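Long-range contacts in tapirin (Caldicellulosiruptor hydrothermalis, PDB 6N2C), which probably binds cellulose through its beta-helical C-terminal domain, which also carries a zinc ion, and so is likely to attach the thermophilic bacterium to plant biomass: residues 200-205 / 548-553; 184-189 / 204-209; 398-403 / 417-422; 379-384 / 392-397. One frame throughout, in Å; residues are numbered along the deposited sequence.

Contact 1. Residues 200-205 / 548-553; sequences ITVTTR and LNIEYV. With ZN (zinc ion), chain C.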
loop_
_atom_site.group_PDB
_atom_site.type_symbol
_atom_site.label_atom_id
_atom_site.label_comp_id
_atom_site.label_asym_id
_atom_site.label_seq_id
_atom_site.Cartn_x
_atom_site.Cartn_y
_atom_site.Cartn_z
ATOM N N ILE A 200 -18.410 -2.525 -5.351
ATOM C CA ILE A 200 -18.006 -3.932 -5.211
ATOM C C ILE A 200 -17.430 -4.065 -3.834
ATOM O O ILE A 200 -16.642 -3.217 -3.423
ATOM C CB ILE A 200 -17.095 -4.411 -6.389
ATOM C CG1 ILE A 200 -17.959 -4.282 -7.706
ATOM C CG2 ILE A 200 -16.592 -5.860 -6.148
ATOM C CD1 ILE A 200 -17.417 -4.820 -9.006
ATOM N N THR A 201 -17.807 -5.129 -3.111
ATOM C CA THR A 201 -17.212 -5.486 -1.833
ATOM C C THR A 201 -16.521 -6.824 -2.013
ATOM O O THR A 201 -17.156 -7.761 -2.474
ATOM C CB THR A 201 -18.268 -5.593 -0.756
ATOM O OG1 THR A 201 -18.954 -4.319 -0.602
ATOM C CG2 THR A 201 -17.696 -5.935 0.543
ATOM N N VAL A 202 -15.241 -6.861 -1.729
ATOM C CA VAL A 202 -14.395 -8.078 -1.903
ATOM C C VAL A 202 -13.943 -8.500 -0.507
ATOM O O VAL A 202 -13.309 -7.731 0.183
ATOM C CB VAL A 202 -13.180 -7.802 -2.770
ATOM C CG1 VAL A 202 -12.254 -9.015 -2.857
ATOM C CG2 VAL A 202 -13.572 -7.332 -4.152
ATOM N N THR A 203 -14.145 -9.801 -0.153
ATOM C CA THR A 203 -13.581 -10.438 1.012
ATOM C C THR A 203 -12.707 -11.563 0.466
ATOM O O THR A 203 -13.220 -12.418 -0.241
ATOM C CB THR A 203 -14.654 -10.968 1.954
ATOM O OG1 THR A 203 -15.605 -9.926 2.288
ATOM C CG2 THR A 203 -14.037 -11.483 3.264
ATOM N N THR A 204 -11.415 -11.492 0.740
ATOM C CA THR A 204 -10.482 -12.470 0.185
ATOM C C THR A 204 -9.396 -12.822 1.105
ATOM O O THR A 204 -9.185 -12.201 2.173
ATOM C CB THR A 204 -9.978 -12.013 -1.183
ATOM O OG1 THR A 204 -9.343 -13.139 -1.865
ATOM C CG2 THR A 204 -8.904 -10.935 -0.997
ATOM N N ARG A 205 -8.625 -13.852 0.736
ATOM C CA ARG A 205 -7.388 -14.132 1.423
ATOM C C ARG A 205 -6.332 -13.402 0.646
ATOM O O ARG A 205 -6.059 -12.211 0.984
ATOM C CB ARG A 205 -7.045 -15.630 1.562
ATOM C CG ARG A 205 -7.887 -16.388 2.515
ATOM C CD ARG A 205 -7.241 -17.747 2.735
ATOM N NE ARG A 205 -5.912 -17.706 3.374
ATOM C CZ ARG A 205 -5.285 -18.785 3.836
ATOM N NH1 ARG A 205 -5.799 -20.018 3.679
ATOM N NH2 ARG A 205 -4.091 -18.650 4.397
ATOM N N LEU A 548 -21.944 -5.645 -6.267
ATOM C CA LEU A 548 -21.587 -7.086 -6.258
ATOM C C LEU A 548 -20.767 -7.348 -5.010
ATOM O O LEU A 548 -19.804 -6.592 -4.680
ATOM C CB LEU A 548 -20.827 -7.377 -7.556
ATOM C CG LEU A 548 -19.933 -8.657 -7.554
ATOM C CD1 LEU A 548 -20.842 -9.861 -7.539
ATOM C CD2 LEU A 548 -19.139 -8.714 -8.840
ATOM N N ASN A 549 -21.097 -8.453 -4.276
ATOM C CA ASN A 549 -20.310 -8.905 -3.148
ATOM C C ASN A 549 -19.571 -10.201 -3.665
ATOM O O ASN A 549 -20.218 -11.104 -4.183
ATOM C CB ASN A 549 -21.195 -9.336 -2.017
ATOM C CG ASN A 549 -21.894 -8.200 -1.371
ATOM O OD1 ASN A 549 -21.244 -7.239 -0.884
ATOM N ND2 ASN A 549 -23.250 -8.265 -1.353
ATOM N N ILE A 550 -18.245 -10.206 -3.466
ATOM C CA ILE A 550 -17.315 -11.275 -3.855
ATOM C C ILE A 550 -16.768 -11.804 -2.573
ATOM O O ILE A 550 -16.212 -11.071 -1.745
ATOM C CB ILE A 550 -16.163 -10.783 -4.799
ATOM C CG1 ILE A 550 -16.775 -10.235 -6.085
ATOM C CG2 ILE A 550 -15.211 -11.952 -5.159
ATOM C CD1 ILE A 550 -15.869 -9.422 -6.909
ATOM N N GLU A 551 -16.875 -13.121 -2.366
ATOM C CA GLU A 551 -16.217 -13.722 -1.221
ATOM C C GLU A 551 -15.403 -14.976 -1.682
ATOM O O GLU A 551 -15.917 -15.790 -2.411
ATOM C CB GLU A 551 -17.249 -14.224 -0.218
ATOM C CG GLU A 551 -18.012 -13.149 0.629
ATOM C CD GLU A 551 -19.164 -12.479 -0.120
ATOM O OE1 GLU A 551 -20.032 -13.205 -0.644
ATOM O OE2 GLU A 551 -19.214 -11.216 -0.240
ATOM N N TYR A 552 -14.182 -15.011 -1.238
ATOM C CA TYR A 552 -13.308 -16.161 -1.482
ATOM C C TYR A 552 -13.916 -17.402 -0.779
ATOM O O TYR A 552 -14.228 -17.365 0.468
ATOM C CB TYR A 552 -11.952 -15.898 -0.888
ATOM C CG TYR A 552 -11.012 -17.107 -0.744
ATOM C CD1 TYR A 552 -10.429 -17.670 -1.853
ATOM C CD2 TYR A 552 -10.817 -17.756 0.494
ATOM C CE1 TYR A 552 -9.586 -18.750 -1.717
ATOM C CE2 TYR A 552 -9.978 -18.858 0.604
ATOM C CZ TYR A 552 -9.291 -19.285 -0.501
ATOM O OH TYR A 552 -8.491 -20.412 -0.420
ATOM N N VAL A 553 -13.912 -18.488 -1.508
ATOM C CA VAL A 553 -14.073 -19.792 -0.944
ATOM C C VAL A 553 -12.962 -20.666 -1.571
ATOM O O VAL A 553 -12.785 -20.632 -2.783
ATOM C CB VAL A 553 -15.441 -20.388 -1.322
ATOM C CG1 VAL A 553 -15.589 -21.921 -1.001
ATOM C CG2 VAL A 553 -16.560 -19.587 -0.699
HETATM ZN ZN ZN C . -20.903 -14.970 -0.482
HETATM O O HOH W 1 -21.334 -4.284 -2.505
HETATM O O HOH W 2 -17.347 -9.451 0.185
HETATM O O HOH W 3 -7.535 -21.705 1.732
#
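Tyr-552 and Arg-205 meet where two parallel neighbours of the tapirin beta-helix, strands 200-203 and 548-552, run out, more than 340 residues apart in sequence. The arginine stem crosses the phenol at a slant, CD lying 3.6 Å from Tyr-552 CE2, with the guanidinium plane turned 81° from the ring. Tyr-552 CG stands anti to the backbone N (chi1 166°).

Within the strands, four backbone hydrogen bonds, beginning with Thr-201 N to Leu-548 O at 2.9 Å, hold Thr-201 beside Asn-549 and Val-202 beside Ile-550. Ile-200, Val-202, Leu-548 and Ile-550 share one face, where Ile-550 CD1 comes 3.7 Å from Ile-200 CG2; Phe-543 backs them. The other face is polar. Here Thr-201 and Asn-549 lie side by side, OD1 3.4 Å from Thr-201 CB, and Glu-551 bends at chi2 (80°). Its OE1 binds the zinc ion, whose other protein ligands are His-530 and Asp-532, while OE2 lies 2.6 Å from a water that also hydrogen-bonds Thr-203 OG1, itself bonded to Tyr-225 OH. Tyr-552 OH bonds to Thr-184 O and accepts a hydrogen bond from a second water, 2.7 Å away and in the ring plane.

Contact 2. Residues 184-189 / 204-209; sequences TTYGLF and TRNMYS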
loop_
_atom_site.group_PDB
_atom_site.type_symbol
_atom_site.label_atom_id
_atom_site.label_comp_id
_atom_site.label_asym_id
_atom_site.label_seq_id
_atom_site.Cartn_x
_atom_site.Cartn_y
_atom_site.Cartn_z
ATOM N N THR A 184 -3.689 -21.844 -4.065
ATOM C CA THR A 184 -4.994 -22.241 -3.620
ATOM C C THR A 184 -5.556 -21.281 -2.505
ATOM O O THR A 184 -6.693 -21.537 -1.968
ATOM C CB THR A 184 -5.055 -23.677 -3.028
ATOM O OG1 THR A 184 -4.332 -23.720 -1.805
ATOM C CG2 THR A 184 -4.503 -24.673 -4.052
ATOM N N THR A 185 -4.798 -20.255 -2.174
ATOM C CA THR A 185 -5.201 -19.246 -1.158
ATOM C C THR A 185 -5.580 -17.894 -1.771
ATOM O O THR A 185 -5.649 -16.900 -1.070
ATOM C CB THR A 185 -4.103 -19.030 -0.088
ATOM O OG1 THR A 185 -2.976 -18.350 -0.617
ATOM C CG2 THR A 185 -3.667 -20.387 0.479
ATOM N N TYR A 186 -5.755 -17.881 -3.090
ATOM C CA TYR A 186 -6.081 -16.638 -3.823
ATOM C C TYR A 186 -7.488 -16.604 -4.302
ATOM O O TYR A 186 -7.959 -17.527 -4.994
ATOM C CB TYR A 186 -5.086 -16.384 -4.996
ATOM C CG TYR A 186 -3.709 -15.889 -4.577
ATOM C CD1 TYR A 186 -2.826 -16.719 -3.920
ATOM C CD2 TYR A 186 -3.293 -14.648 -4.918
ATOM C CE1 TYR A 186 -1.567 -16.292 -3.536
ATOM C CE2 TYR A 186 -2.011 -14.222 -4.626
ATOM C CZ TYR A 186 -1.156 -15.044 -3.922
ATOM O OH TYR A 186 0.110 -14.607 -3.602
ATOM N N GLY A 187 -8.199 -15.519 -4.020
ATOM C CA GLY A 187 -9.537 -15.376 -4.461
ATOM C C GLY A 187 -9.674 -14.742 -5.837
ATOM O O GLY A 187 -10.625 -15.026 -6.584
ATOM N N LEU A 188 -8.731 -13.858 -6.154
ATOM C CA LEU A 188 -8.700 -13.135 -7.476
ATOM C C LEU A 188 -7.244 -13.108 -7.922
ATOM O O LEU A 188 -6.307 -12.746 -7.166
ATOM C CB LEU A 188 -9.305 -11.682 -7.381
ATOM C CG LEU A 188 -10.694 -11.616 -6.802
ATOM C CD1 LEU A 188 -11.036 -10.167 -6.556
ATOM C CD2 LEU A 188 -11.726 -12.256 -7.664
ATOM N N PHE A 189 -7.032 -13.506 -9.195
ATOM C CA PHE A 189 -5.675 -13.452 -9.790
ATOM C C PHE A 189 -5.809 -13.029 -11.220
ATOM O O PHE A 189 -6.670 -13.566 -11.936
ATOM C CB PHE A 189 -5.102 -14.821 -9.764
ATOM C CG PHE A 189 -3.777 -14.930 -10.377
ATOM C CD1 PHE A 189 -3.663 -15.002 -11.779
ATOM C CD2 PHE A 189 -2.642 -15.084 -9.626
ATOM C CE1 PHE A 189 -2.389 -15.196 -12.383
ATOM C CE2 PHE A 189 -1.364 -15.237 -10.237
ATOM C CZ PHE A 189 -1.235 -15.227 -11.599
ATOM N N THR A 204 -11.415 -11.492 0.740
ATOM C CA THR A 204 -10.482 -12.470 0.185
ATOM C C THR A 204 -9.396 -12.822 1.105
ATOM O O THR A 204 -9.185 -12.201 2.173
ATOM C CB THR A 204 -9.978 -12.013 -1.183
ATOM O OG1 THR A 204 -9.343 -13.139 -1.865
ATOM C CG2 THR A 204 -8.904 -10.935 -0.997
ATOM N N ARG A 205 -8.625 -13.852 0.736
ATOM C CA ARG A 205 -7.388 -14.132 1.423
ATOM C C ARG A 205 -6.332 -13.402 0.646
ATOM O O ARG A 205 -6.059 -12.211 0.984
ATOM C CB ARG A 205 -7.045 -15.630 1.562
ATOM C CG ARG A 205 -7.887 -16.388 2.515
ATOM C CD ARG A 205 -7.241 -17.747 2.735
ATOM N NE ARG A 205 -5.912 -17.706 3.374
ATOM C CZ ARG A 205 -5.285 -18.785 3.836
ATOM N NH1 ARG A 205 -5.799 -20.018 3.679
ATOM N NH2 ARG A 205 -4.091 -18.650 4.397
ATOM N N ASN A 206 -5.825 -13.997 -0.440
ATOM C CA ASN A 206 -4.812 -13.308 -1.277
ATOM C C ASN A 206 -5.308 -12.854 -2.608
ATOM O O ASN A 206 -6.182 -13.490 -3.191
ATOM C CB ASN A 206 -3.579 -14.175 -1.326
ATOM C CG ASN A 206 -3.012 -14.401 0.075
ATOM O OD1 ASN A 206 -2.946 -13.457 0.876
ATOM N ND2 ASN A 206 -2.596 -15.662 0.422
ATOM N N MET A 207 -4.706 -11.754 -3.158
ATOM C CA MET A 207 -5.105 -11.252 -4.455
ATOM C C MET A 207 -3.854 -10.795 -5.174
ATOM O O MET A 207 -2.922 -10.284 -4.530
ATOM C CB MET A 207 -6.065 -10.019 -4.282
ATOM C CG MET A 207 -6.338 -9.274 -5.572
ATOM S SD MET A 207 -7.666 -7.960 -5.440
ATOM C CE MET A 207 -7.923 -8.169 -3.666
ATOM N N TYR A 208 -3.731 -11.216 -6.432
ATOM C CA TYR A 208 -2.613 -10.858 -7.242
ATOM C C TYR A 208 -3.075 -10.253 -8.561
ATOM O O TYR A 208 -4.018 -10.723 -9.228
ATOM C CB TYR A 208 -1.738 -12.101 -7.593
ATOM C CG TYR A 208 -0.636 -11.881 -8.624
ATOM C CD1 TYR A 208 -0.853 -11.970 -10.016
ATOM C CD2 TYR A 208 0.638 -11.670 -8.235
ATOM C CE1 TYR A 208 0.164 -11.690 -10.897
ATOM C CE2 TYR A 208 1.659 -11.424 -9.113
ATOM C CZ TYR A 208 1.403 -11.477 -10.466
ATOM O OH TYR A 208 2.428 -11.265 -11.375
ATOM N N SER A 209 -2.355 -9.208 -9.012
ATOM C CA SER A 209 -2.524 -8.731 -10.369
ATOM C C SER A 209 -1.169 -8.389 -10.895
ATOM O O SER A 209 -0.281 -7.961 -10.139
ATOM C CB SER A 209 -3.408 -7.470 -10.321
ATOM O OG SER A 209 -3.850 -7.115 -11.603
#
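Asn-206 and Thr-185 are joined twice where strands 186-190 and 206-209, parallel neighbours on one side of the beta-helix, come together near a corner at Gly-187. Among the hydrogen bonds, Asn-206 N gives to Thr-185 O at 3.0 Å, and Asn-206 ND2 gives to Thr-185 OG1 at 2.9 Å, the hydroxyl lying close to the amide plane. That hydroxyl also bonds to the backbone of Asp-182 and Asn-179, and Asn-206 OD1 is taken by Asn-231, so both ends of the amide are tied. Two backbone bonds continue the pairing, Gly-187 N to Asn-206 O and Tyr-208 N to Leu-188 O.

Tyr-186, Asn-206, Phe-189 and Tyr-208 share one face, where the aromatic contacts lie. Asn-206 CB sits over the centre of the Tyr-186 ring, 3.4 Å from its centroid and 1° off the normal, a CH-pi contact; the ring also stacks with Phe-183. Phe-189 and Tyr-208 point the same way with planes 18° apart, but they are slid so far that the rings barely overlap.

Apolar packing is sparser on the opposite face, where Leu-188 CD1 and Met-207 SD are 4.2 Å apart. The methyl of the same Thr-185, CG2, lies over one face of the Arg-205 guanidinium, offset toward its rim, 3.9 Å from NH1.

Contact 3. Residues 398-403 / 417-422; sequences GTITIS and IECRSI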
loop_
_atom_site.group_PDB
_atom_site.type_symbol
_atom_site.label_atom_id
_atom_site.label_comp_id
_atom_site.label_asym_id
_atom_site.label_seq_id
_atom_site.Cartn_x
_atom_site.Cartn_y
_atom_site.Cartn_z
ATOM N N GLY A 398 25.422 18.911 7.744
ATOM C CA GLY A 398 25.813 19.611 6.546
ATOM C C GLY A 398 25.677 21.102 6.742
ATOM O O GLY A 398 26.354 21.661 7.577
ATOM N N THR A 399 24.737 21.739 6.037
ATOM C CA THR A 399 24.595 23.186 6.108
ATOM C C THR A 399 23.145 23.492 6.496
ATOM O O THR A 399 22.176 22.842 6.011
ATOM C CB THR A 399 24.913 23.717 4.706
ATOM O OG1 THR A 399 26.301 23.413 4.411
ATOM C CG2 THR A 399 24.671 25.185 4.610
ATOM N N ILE A 400 22.982 24.523 7.314
ATOM C CA ILE A 400 21.664 25.105 7.641
ATOM C C ILE A 400 21.564 26.375 6.796
ATOM O O ILE A 400 22.439 27.294 6.907
ATOM C CB ILE A 400 21.569 25.478 9.106
ATOM C CG1 ILE A 400 21.690 24.255 9.962
ATOM C CG2 ILE A 400 20.252 26.175 9.454
ATOM C CD1 ILE A 400 21.579 24.427 11.444
ATOM N N THR A 401 20.507 26.428 5.964
ATOM C CA THR A 401 20.218 27.569 5.137
ATOM C C THR A 401 18.939 28.219 5.730
ATOM O O THR A 401 17.870 27.584 5.804
ATOM C CB THR A 401 20.049 27.127 3.699
ATOM O OG1 THR A 401 21.313 26.609 3.240
ATOM C CG2 THR A 401 19.700 28.315 2.826
ATOM N N ILE A 402 19.070 29.480 6.159
ATOM C CA ILE A 402 17.935 30.231 6.669
ATOM C C ILE A 402 17.643 31.445 5.772
ATOM O O ILE A 402 18.559 32.037 5.167
ATOM C CB ILE A 402 18.117 30.644 8.119
ATOM C CG1 ILE A 402 19.488 31.337 8.358
ATOM C CG2 ILE A 402 18.008 29.427 9.024
ATOM C CD1 ILE A 402 19.527 32.117 9.663
ATOM N N SER A 403 16.358 31.745 5.657
ATOM C CA SER A 403 15.912 32.962 4.936
ATOM C C SER A 403 14.584 33.408 5.436
ATOM O O SER A 403 13.783 32.619 5.942
ATOM C CB SER A 403 15.896 32.732 3.454
ATOM O OG SER A 403 15.002 31.720 3.087
ATOM N N ILE A 417 20.080 22.679 18.736
ATOM C CA ILE A 417 20.328 22.440 17.333
ATOM C C ILE A 417 21.843 22.259 17.270
ATOM O O ILE A 417 22.617 23.250 17.307
ATOM C CB ILE A 417 19.838 23.567 16.441
ATOM C CG1 ILE A 417 18.316 23.773 16.586
ATOM C CG2 ILE A 417 20.285 23.378 14.981
ATOM C CD1 ILE A 417 17.803 25.063 15.968
ATOM N N GLU A 418 22.289 21.008 17.116
ATOM C CA GLU A 418 23.697 20.680 17.053
ATOM C C GLU A 418 24.093 20.603 15.612
ATOM O O GLU A 418 23.500 19.836 14.838
ATOM C CB GLU A 418 23.919 19.340 17.752
ATOM C CG GLU A 418 25.387 18.916 17.778
ATOM C CD GLU A 418 25.667 17.602 18.455
ATOM O OE1 GLU A 418 24.692 16.934 18.787
ATOM O OE2 GLU A 418 26.896 17.249 18.647
ATOM N N CYS A 419 25.041 21.412 15.212
ATOM C CA CYS A 419 25.307 21.566 13.781
ATOM C C CYS A 419 26.810 21.750 13.525
ATOM O O CYS A 419 27.547 22.191 14.394
ATOM C CB CYS A 419 24.473 22.685 13.258
ATOM S SG CYS A 419 24.841 24.326 13.990
ATOM N N ARG A 420 27.223 21.342 12.362
ATOM C CA ARG A 420 28.614 21.436 11.914
ATOM C C ARG A 420 29.087 22.889 11.947
ATOM O O ARG A 420 30.217 23.173 12.383
ATOM C CB ARG A 420 28.700 20.809 10.530
ATOM C CG ARG A 420 30.069 21.016 9.840
ATOM C CD ARG A 420 30.022 20.716 8.372
ATOM N NE ARG A 420 29.260 21.668 7.575
ATOM C CZ ARG A 420 29.693 22.835 7.089
ATOM N NH1 ARG A 420 30.957 23.314 7.309
ATOM N NH2 ARG A 420 28.847 23.564 6.373
ATOM N N SER A 421 28.203 23.830 11.531
ATOM C CA SER A 421 28.563 25.245 11.336
ATOM C C SER A 421 27.305 26.055 11.651
ATOM O O SER A 421 26.249 25.898 10.997
ATOM C CB SER A 421 29.037 25.510 9.944
ATOM O OG SER A 421 29.485 26.851 9.776
ATOM N N ILE A 422 27.390 26.840 12.694
ATOM C CA ILE A 422 26.319 27.790 13.007
ATOM C C ILE A 422 26.196 28.857 11.875
ATOM O O ILE A 422 27.198 29.511 11.517
ATOM C CB ILE A 422 26.571 28.453 14.347
ATOM C CG1 ILE A 422 26.487 27.394 15.475
ATOM C CG2 ILE A 422 25.459 29.470 14.662
ATOM C CD1 ILE A 422 26.846 27.938 16.846
HETATM O O HOH W 4 25.717 22.998 9.878
HETATM O O HOH W 5 25.471 25.794 8.379
#
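Arg-420 reaches across to the backbone carbonyl of Gly-398 and the hydroxyl of Thr-399, and its guanidinium supplies all the direct hydrogen bonds of this contact. NE gives to Gly-398 O at 2.9 Å with an N-H...O angle of 152°. The donor stands well above the carbonyl plane, and the oxygen in turn is tilted 18° from the guanidinium plane. NH2 gives to Thr-399 OG1 at 3.2 Å and adds a longer, weak bond to Gly-398 O. The stem leaves with CG anti to the backbone N and then bends at chi3 (70°), which swings NE round to the carbonyl, while Ser-421 CB lies over one face of the guanidinium.

Water carries a second set of links. One molecule donates to Gly-398 O at 2.7 Å and accepts from Ser-421 N; another accepts from Ile-400 N and donates to Ser-421 O at 2.7 Å. Gly-398 O thus takes protons from both the arginine and a water.

These polar links sit at a corner of the beta-helix: strand 400-403 is outermost on one side of the coil, and strand 416-419, on another, belongs to the following turn. No backbone-to-backbone hydrogen bond joins the segments directly; the arginine and two waters link them.

Apolar contact lies on the inner side. Ile-400 CD1 packs 3.8 Å from Cys-419 CB and 3.9 Å from Ile-417 CG2. Phe-434 of strand 434-436 touches both isoleucines, and Pro-423 also packs on Ile-400.

Contact 4. Residues 379-384 / 392-397; sequences NNLKID and KKIVCS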
loop_
_atom_site.group_PDB
_atom_site.type_symbol
_atom_site.label_atom_id
_atom_site.label_comp_id
_atom_site.label_asym_id
_atom_site.label_seq_id
_atom_site.Cartn_x
_atom_site.Cartn_y
_atom_site.Cartn_z
ATOM N N ASN A 379 21.203 15.991 6.933
ATOM C CA ASN A 379 22.407 16.516 6.334
ATOM C C ASN A 379 22.274 18.024 6.071
ATOM O O ASN A 379 23.069 18.827 6.582
ATOM C CB ASN A 379 22.765 15.757 5.071
ATOM C CG ASN A 379 23.923 16.461 4.297
ATOM O OD1 ASN A 379 24.851 17.003 4.911
ATOM N ND2 ASN A 379 23.900 16.372 2.975
ATOM N N ASN A 380 21.218 18.442 5.357
ATOM C CA ASN A 380 20.986 19.841 5.160
ATOM C C ASN A 380 19.626 20.195 5.704
ATOM O O ASN A 380 18.660 19.443 5.510
ATOM C CB ASN A 380 21.105 20.219 3.696
ATOM C CG ASN A 380 22.514 20.070 3.162
ATOM O OD1 ASN A 380 23.508 20.472 3.787
ATOM N ND2 ASN A 380 22.608 19.517 1.939
ATOM N N LEU A 381 19.551 21.358 6.360
ATOM C CA LEU A 381 18.315 21.927 6.904
ATOM C C LEU A 381 18.060 23.250 6.222
ATOM O O LEU A 381 18.942 24.117 6.262
ATOM C CB LEU A 381 18.453 22.190 8.349
ATOM C CG LEU A 381 17.258 22.846 9.104
ATOM C CD1 LEU A 381 16.058 21.966 8.976
ATOM C CD2 LEU A 381 17.536 23.049 10.551
ATOM N N LYS A 382 16.882 23.417 5.594
ATOM C CA LYS A 382 16.454 24.701 5.013
ATOM C C LYS A 382 15.193 25.151 5.694
ATOM O O LYS A 382 14.238 24.390 5.776
ATOM C CB LYS A 382 16.201 24.613 3.502
ATOM C CG LYS A 382 15.746 25.917 2.861
ATOM C CD LYS A 382 15.624 25.726 1.361
ATOM C CE LYS A 382 15.148 26.957 0.639
ATOM N NZ LYS A 382 16.049 28.189 0.717
ATOM N N ILE A 383 15.214 26.355 6.279
ATOM C CA ILE A 383 14.068 27.000 6.908
ATOM C C ILE A 383 13.883 28.347 6.142
ATOM O O ILE A 383 14.848 29.119 5.988
ATOM C CB ILE A 383 14.325 27.243 8.378
ATOM C CG1 ILE A 383 14.302 25.912 9.133
ATOM C CG2 ILE A 383 13.254 28.150 8.964
ATOM C CD1 ILE A 383 14.735 26.038 10.542
ATOM N N ASP A 384 12.692 28.524 5.539
ATOM C CA ASP A 384 12.325 29.739 4.856
ATOM C C ASP A 384 11.051 30.232 5.496
ATOM O O ASP A 384 9.974 29.572 5.430
ATOM C CB ASP A 384 12.235 29.486 3.350
ATOM C CG ASP A 384 11.732 30.685 2.577
ATOM O OD1 ASP A 384 11.709 31.751 3.145
ATOM O OD2 ASP A 384 11.369 30.480 1.417
ATOM N N LYS A 392 12.546 18.414 20.135
ATOM C CA LYS A 392 13.535 18.301 21.216
ATOM C C LYS A 392 14.944 18.628 20.746
ATOM O O LYS A 392 15.661 19.376 21.411
ATOM C CB LYS A 392 13.440 16.931 21.821
ATOM C CG LYS A 392 14.391 16.680 22.994
ATOM C CD LYS A 392 13.986 15.473 23.822
ATOM C CE LYS A 392 14.527 14.183 23.243
ATOM N NZ LYS A 392 13.990 12.997 23.975
ATOM N N LYS A 393 15.405 18.003 19.676
ATOM C CA LYS A 393 16.765 18.221 19.183
ATOM C C LYS A 393 16.833 18.101 17.684
ATOM O O LYS A 393 16.142 17.282 17.085
ATOM C CB LYS A 393 17.765 17.212 19.813
ATOM C CG LYS A 393 19.228 17.354 19.422
ATOM C CD LYS A 393 20.109 16.301 20.090
ATOM C CE LYS A 393 21.573 16.635 19.947
ATOM N NZ LYS A 393 22.421 15.526 20.529
ATOM N N ILE A 394 17.659 18.946 17.068
ATOM C CA ILE A 394 17.979 18.797 15.652
ATOM C C ILE A 394 19.487 18.631 15.571
ATOM O O ILE A 394 20.263 19.384 16.181
ATOM C CB ILE A 394 17.510 19.986 14.831
ATOM C CG1 ILE A 394 15.998 20.206 14.992
ATOM C CG2 ILE A 394 17.965 19.932 13.378
ATOM C CD1 ILE A 394 15.456 21.471 14.332
ATOM N N VAL A 395 19.896 17.696 14.742
ATOM C CA VAL A 395 21.282 17.452 14.403
ATOM C C VAL A 395 21.429 17.729 12.950
ATOM O O VAL A 395 20.756 17.104 12.150
ATOM C CB VAL A 395 21.651 15.977 14.729
ATOM C CG1 VAL A 395 23.060 15.656 14.263
ATOM C CG2 VAL A 395 21.559 15.762 16.216
ATOM N N CYS A 396 22.324 18.622 12.535
ATOM C CA CYS A 396 22.495 18.907 11.148
ATOM C C CYS A 396 24.013 18.706 10.854
ATOM O O CYS A 396 24.836 19.481 11.352
ATOM C CB CYS A 396 22.064 20.339 10.782
ATOM S SG CYS A 396 22.392 20.756 9.076
ATOM N N SER A 397 24.390 17.717 10.028
ATOM C CA SER A 397 25.813 17.476 9.705
ATOM C C SER A 397 26.315 18.272 8.556
ATOM O O SER A 397 27.539 18.338 8.343
ATOM C CB SER A 397 25.966 16.001 9.381
ATOM O OG SER A 397 25.100 15.697 8.267
#
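Strands 380-384 and 393-396 run at 119° to each other, their axes no closer than 7.6 Å, and the nearest CA atoms, those of Asn-379 and Ser-397, are 4.9 Å apart. Such a splayed pair belongs to two different sides of the beta-helix, and no hydrogen bond joins the segments; side chains bridge the gap instead.

Cys-396 is one that does so. Its SG stands anti to the backbone N (chi1 175°) and ends 3.2 Å from Asn-379 O, with Leu-381 CB at 4.3 Å on the apolar side of the contact. Deeper in, Leu-381 CD2 meets Ile-394 CG2 at 4.2 Å, a loose methyl-to-methyl approach within the coil, and Leu-360 and Ile-362 of the adjoining strand 359-363 also pack on the leucine.

At the other end the chemistry turns polar. Ser-397 and Asn-379 are partly exposed, and each has a weak partner outside the pair: Ser-397 OG with Cys-378 O, and Asn-379 ND2 with Asn-358 OD1. Between the two, Ser-397 OG lies 3.4 Å from Asn-379 CA and 3.6 Å from Asn-379 OD1.

The four contacts sample two regions of one beta-helix. Contacts 1 and 2 share Thr-204 and Arg-205 and join through the Tyr-552 hydroxyl, whereas contacts 3 and 4, with centres about 6 Å apart, lie on the far side of the chain's centre, about 45 to 54 Å away between centres. Pairing of adjacent parallel strands gives contacts 1 and 2 their backbone bonds; contacts 3 and 4 span different sides of the coil and lack them, contact 3 using an arginine and waters, contact 4 mostly packing. Contact 2 is buried, combining aromatic packing with hydrogen bonds. The others are partly buried; contact 3 includes exposed residues, and contact 1 alone a zinc ligand.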